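Local coordinates for protein cAMP factor (Mobiluncus curtisii, PDB 6JLC) that probably acts as a secreted pore-forming toxin that promotes the co-haemolytic lysis of red blood cells, as other CAMP factors do, at residues K87-L92 and Y135-S139. Residues are numbered along the deposited sequence.
Sequences KSANNL and YERVS
The C-terminal turns of helices 68-91 and 121-139 run side by side in the same direction, their local axes 11.8 Å apart and crossing at -16°, with S88 level with Y135 (CA-CA 7.6 Å) and L92 level with S139 (CA-CA 6.9 Å). With chi1 t and chi2 86°, the Y135 ring reaches the facing helix and sets Y135 CE1 3.7 Å from K87 CB. The K87 side chain (m, t, m, t) folds over one ring face, setting K87 CE 4.0 Å from the Y135 ring centroid in a CH-pi contact and NZ 4.3 Å from it in an off-centre cation-pi interaction. At the ring's tip, N91 ND2 donates a hydrogen bond to Y135 OH (3.1 Å). L92, already out of helical phi/psi (-108/20), packs CD1 on Y135 CE1 at 3.7 Å. Such parallel packing, with helix 97-114, the helix between them in sequence, packed against both, belongs to the all-helical bundle in the N-terminal half of this CAMP-factor fragment. One turn on, V138 CG2 meets L92 CD1 at 4.0 Å, with A99 against V138 and L103 against L92. S139 (chi1 m) turns OG back to Y135 O, a 2.8 Å hydrogen bond, while L92 CD2 approaches S139 OG to 3.8 Å.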
ATOM      1  N   LYS A  87      -1.938   3.994  -6.614  1.00 26.61           N
ATOM      2  CA  LYS A  87      -3.221   4.093  -7.309  1.00 32.58           C
ATOM      3  C   LYS A  87      -4.071   2.861  -7.051  1.00 29.24           C
ATOM      4  O   LYS A  87      -5.289   2.961  -6.854  1.00 30.44           O
ATOM      5  CB  LYS A  87      -3.008   4.266  -8.813  1.00 29.54           C
ATOM      6  CG  LYS A  87      -2.435   5.604  -9.192  1.00 41.26           C
ATOM      7  CD  LYS A  87      -2.777   5.937 -10.621  1.00 45.77           C
ATOM      8  CE  LYS A  87      -2.064   5.010 -11.566  1.00 48.41           C
ATOM      9  NZ  LYS A  87      -2.251   5.459 -12.967  1.00 49.24           N
ATOM     10  N   SER A  88      -3.448   1.683  -7.078  1.00 28.24           N
ATOM     11  CA  SER A  88      -4.190   0.450  -6.852  1.00 25.88           C
ATOM     12  C   SER A  88      -4.830   0.442  -5.469  1.00 28.47           C
ATOM     13  O   SER A  88      -6.027   0.157  -5.326  1.00 30.46           O
ATOM     14  CB  SER A  88      -3.265  -0.742  -7.005  1.00 31.53           C
ATOM     15  OG  SER A  88      -3.926  -1.911  -6.573  1.00 46.21           O
ATOM     16  N   ALA A  89      -4.036   0.760  -4.441  1.00 25.61           N
ATOM     17  CA  ALA A  89      -4.533   0.755  -3.067  1.00 37.42           C
ATOM     18  C   ALA A  89      -5.691   1.727  -2.897  1.00 38.85           C
ATOM     19  O   ALA A  89      -6.656   1.443  -2.178  1.00 43.59           O
ATOM     20  CB  ALA A  89      -3.400   1.107  -2.100  1.00 29.51           C
ATOM     21  N   ASN A  90      -5.621   2.874  -3.564  1.00 34.44           N
ATOM     22  CA  ASN A  90      -6.613   3.917  -3.376  1.00 34.19           C
ATOM     23  C   ASN A  90      -7.841   3.748  -4.256  1.00 39.42           C
ATOM     24  O   ASN A  90      -8.930   4.171  -3.856  1.00 42.28           O
ATOM     25  CB  ASN A  90      -5.976   5.282  -3.629  1.00 33.31           C
ATOM     26  CG  ASN A  90      -4.936   5.628  -2.580  1.00 49.06           C
ATOM     27  OD1 ASN A  90      -5.149   5.396  -1.391  1.00 55.79           O
ATOM     28  ND2 ASN A  90      -3.800   6.156  -3.013  1.00 50.18           N
ATOM     29  N   ASN A  91      -7.701   3.134  -5.438  1.00 27.91           N
ATOM     30  CA  ASN A  91      -8.786   3.097  -6.406  1.00 29.46           C
ATOM     31  C   ASN A  91      -9.389   1.720  -6.659  1.00 33.25           C
ATOM     32  O   ASN A  91     -10.531   1.653  -7.125  1.00 36.79           O
ATOM     33  CB  ASN A  91      -8.308   3.682  -7.744  1.00 34.96           C
ATOM     34  CG  ASN A  91      -7.787   5.089  -7.589  1.00 45.56           C
ATOM     35  OD1 ASN A  91      -8.317   5.864  -6.800  1.00 50.49           O
ATOM     36  ND2 ASN A  91      -6.729   5.420  -8.312  1.00 49.04           N
ATOM     37  N   LEU A  92      -8.671   0.626  -6.385  1.00 30.02           N
ATOM     38  CA  LEU A  92      -9.124  -0.703  -6.794  1.00 24.95           C
ATOM     39  C   LEU A  92      -9.597  -1.555  -5.615  1.00 29.45           C
ATOM     40  O   LEU A  92      -9.695  -2.783  -5.743  1.00 28.72           O
ATOM     41  CB  LEU A  92      -8.016  -1.434  -7.564  1.00 27.19           C
ATOM     42  CG  LEU A  92      -7.456  -0.678  -8.771  1.00 30.26           C
ATOM     43  CD1 LEU A  92      -6.339  -1.493  -9.428  1.00 29.85           C
ATOM     44  CD2 LEU A  92      -8.547  -0.380  -9.764  1.00 33.83           C
ATOM     45  N   TYR A 135      -2.427  -1.715 -15.050  1.00 24.20           N
ATOM     46  CA  TYR A 135      -3.331  -0.894 -14.255  1.00 24.82           C
ATOM     47  C   TYR A 135      -4.546  -0.478 -15.069  1.00 36.08           C
ATOM     48  O   TYR A 135      -5.686  -0.576 -14.598  1.00 31.26           O
ATOM     49  CB  TYR A 135      -2.623   0.341 -13.719  1.00 27.64           C
ATOM     50  CG  TYR A 135      -3.568   1.146 -12.857  1.00 28.35           C
ATOM     51  CD1 TYR A 135      -3.713   0.853 -11.505  1.00 29.50           C
ATOM     52  CD2 TYR A 135      -4.365   2.152 -13.405  1.00 29.31           C
ATOM     53  CE1 TYR A 135      -4.601   1.565 -10.712  1.00 30.80           C
ATOM     54  CE2 TYR A 135      -5.258   2.858 -12.618  1.00 38.75           C
ATOM     55  CZ  TYR A 135      -5.368   2.555 -11.276  1.00 35.95           C
ATOM     56  OH  TYR A 135      -6.245   3.258 -10.486  1.00 41.60           O
ATOM     57  N   GLU A 136      -4.316   0.028 -16.285  1.00 37.76           N
ATOM     58  CA  GLU A 136      -5.433   0.471 -17.111  1.00 34.92           C
ATOM     59  C   GLU A 136      -6.386  -0.680 -17.409  1.00 29.52           C
ATOM     60  O   GLU A 136      -7.608  -0.506 -17.355  1.00 37.06           O
ATOM     61  CB  GLU A 136      -4.922   1.103 -18.405  1.00 45.56           C
ATOM     62  CG  GLU A 136      -6.036   1.718 -19.237  1.00 64.17           C
ATOM     63  CD  GLU A 136      -5.594   2.087 -20.636  1.00 81.47           C
ATOM     64  OE1 GLU A 136      -5.138   3.233 -20.833  1.00 86.88           O
ATOM     65  OE2 GLU A 136      -5.704   1.230 -21.538  1.00 88.10           O
ATOM     66  N   ARG A 137      -5.851  -1.877 -17.683  1.00 27.10           N
ATOM     67  CA  ARG A 137      -6.717  -3.014 -17.985  1.00 29.82           C
ATOM     68  C   ARG A 137      -7.575  -3.402 -16.782  1.00 34.84           C
ATOM     69  O   ARG A 137      -8.801  -3.508 -16.884  1.00 33.38           O
ATOM     70  CB  ARG A 137      -5.889  -4.211 -18.443  1.00 30.66           C
ATOM     71  CG  ARG A 137      -6.743  -5.426 -18.796  1.00 31.44           C
ATOM     72  CD  ARG A 137      -5.910  -6.690 -18.915  1.00 41.28           C
ATOM     73  NE  ARG A 137      -4.510  -6.385 -19.168  1.00 51.52           N
ATOM     74  CZ  ARG A 137      -3.507  -6.845 -18.435  1.00 55.24           C
ATOM     75  NH1 ARG A 137      -3.752  -7.644 -17.395  1.00 49.17           N
ATOM     76  NH2 ARG A 137      -2.261  -6.506 -18.745  1.00 59.58           N
ATOM     77  N   VAL A 138      -6.944  -3.649 -15.632  1.00 33.40           N
ATOM     78  CA  VAL A 138      -7.709  -4.193 -14.510  1.00 36.67           C
ATOM     79  C   VAL A 138      -8.616  -3.139 -13.890  1.00 33.65           C
ATOM     80  O   VAL A 138      -9.529  -3.493 -13.133  1.00 32.82           O
ATOM     81  CB  VAL A 138      -6.784  -4.807 -13.439  1.00 30.43           C
ATOM     82  CG1 VAL A 138      -5.815  -5.807 -14.098  1.00 30.48           C
ATOM     83  CG2 VAL A 138      -6.036  -3.714 -12.685  1.00 24.54           C
ATOM     84  N   SER A 139      -8.387  -1.853 -14.195  1.00 32.95           N
ATOM     85  CA  SER A 139      -9.266  -0.795 -13.699  1.00 36.99           C
ATOM     86  C   SER A 139     -10.678  -0.944 -14.233  1.00 38.41           C
ATOM     87  O   SER A 139     -11.633  -0.477 -13.604  1.00 43.45           O
ATOM     88  CB  SER A 139      -8.724   0.577 -14.087  1.00 39.58           C
ATOM     89  OG  SER A 139      -7.651   0.933 -13.244  1.00 44.58           O
TER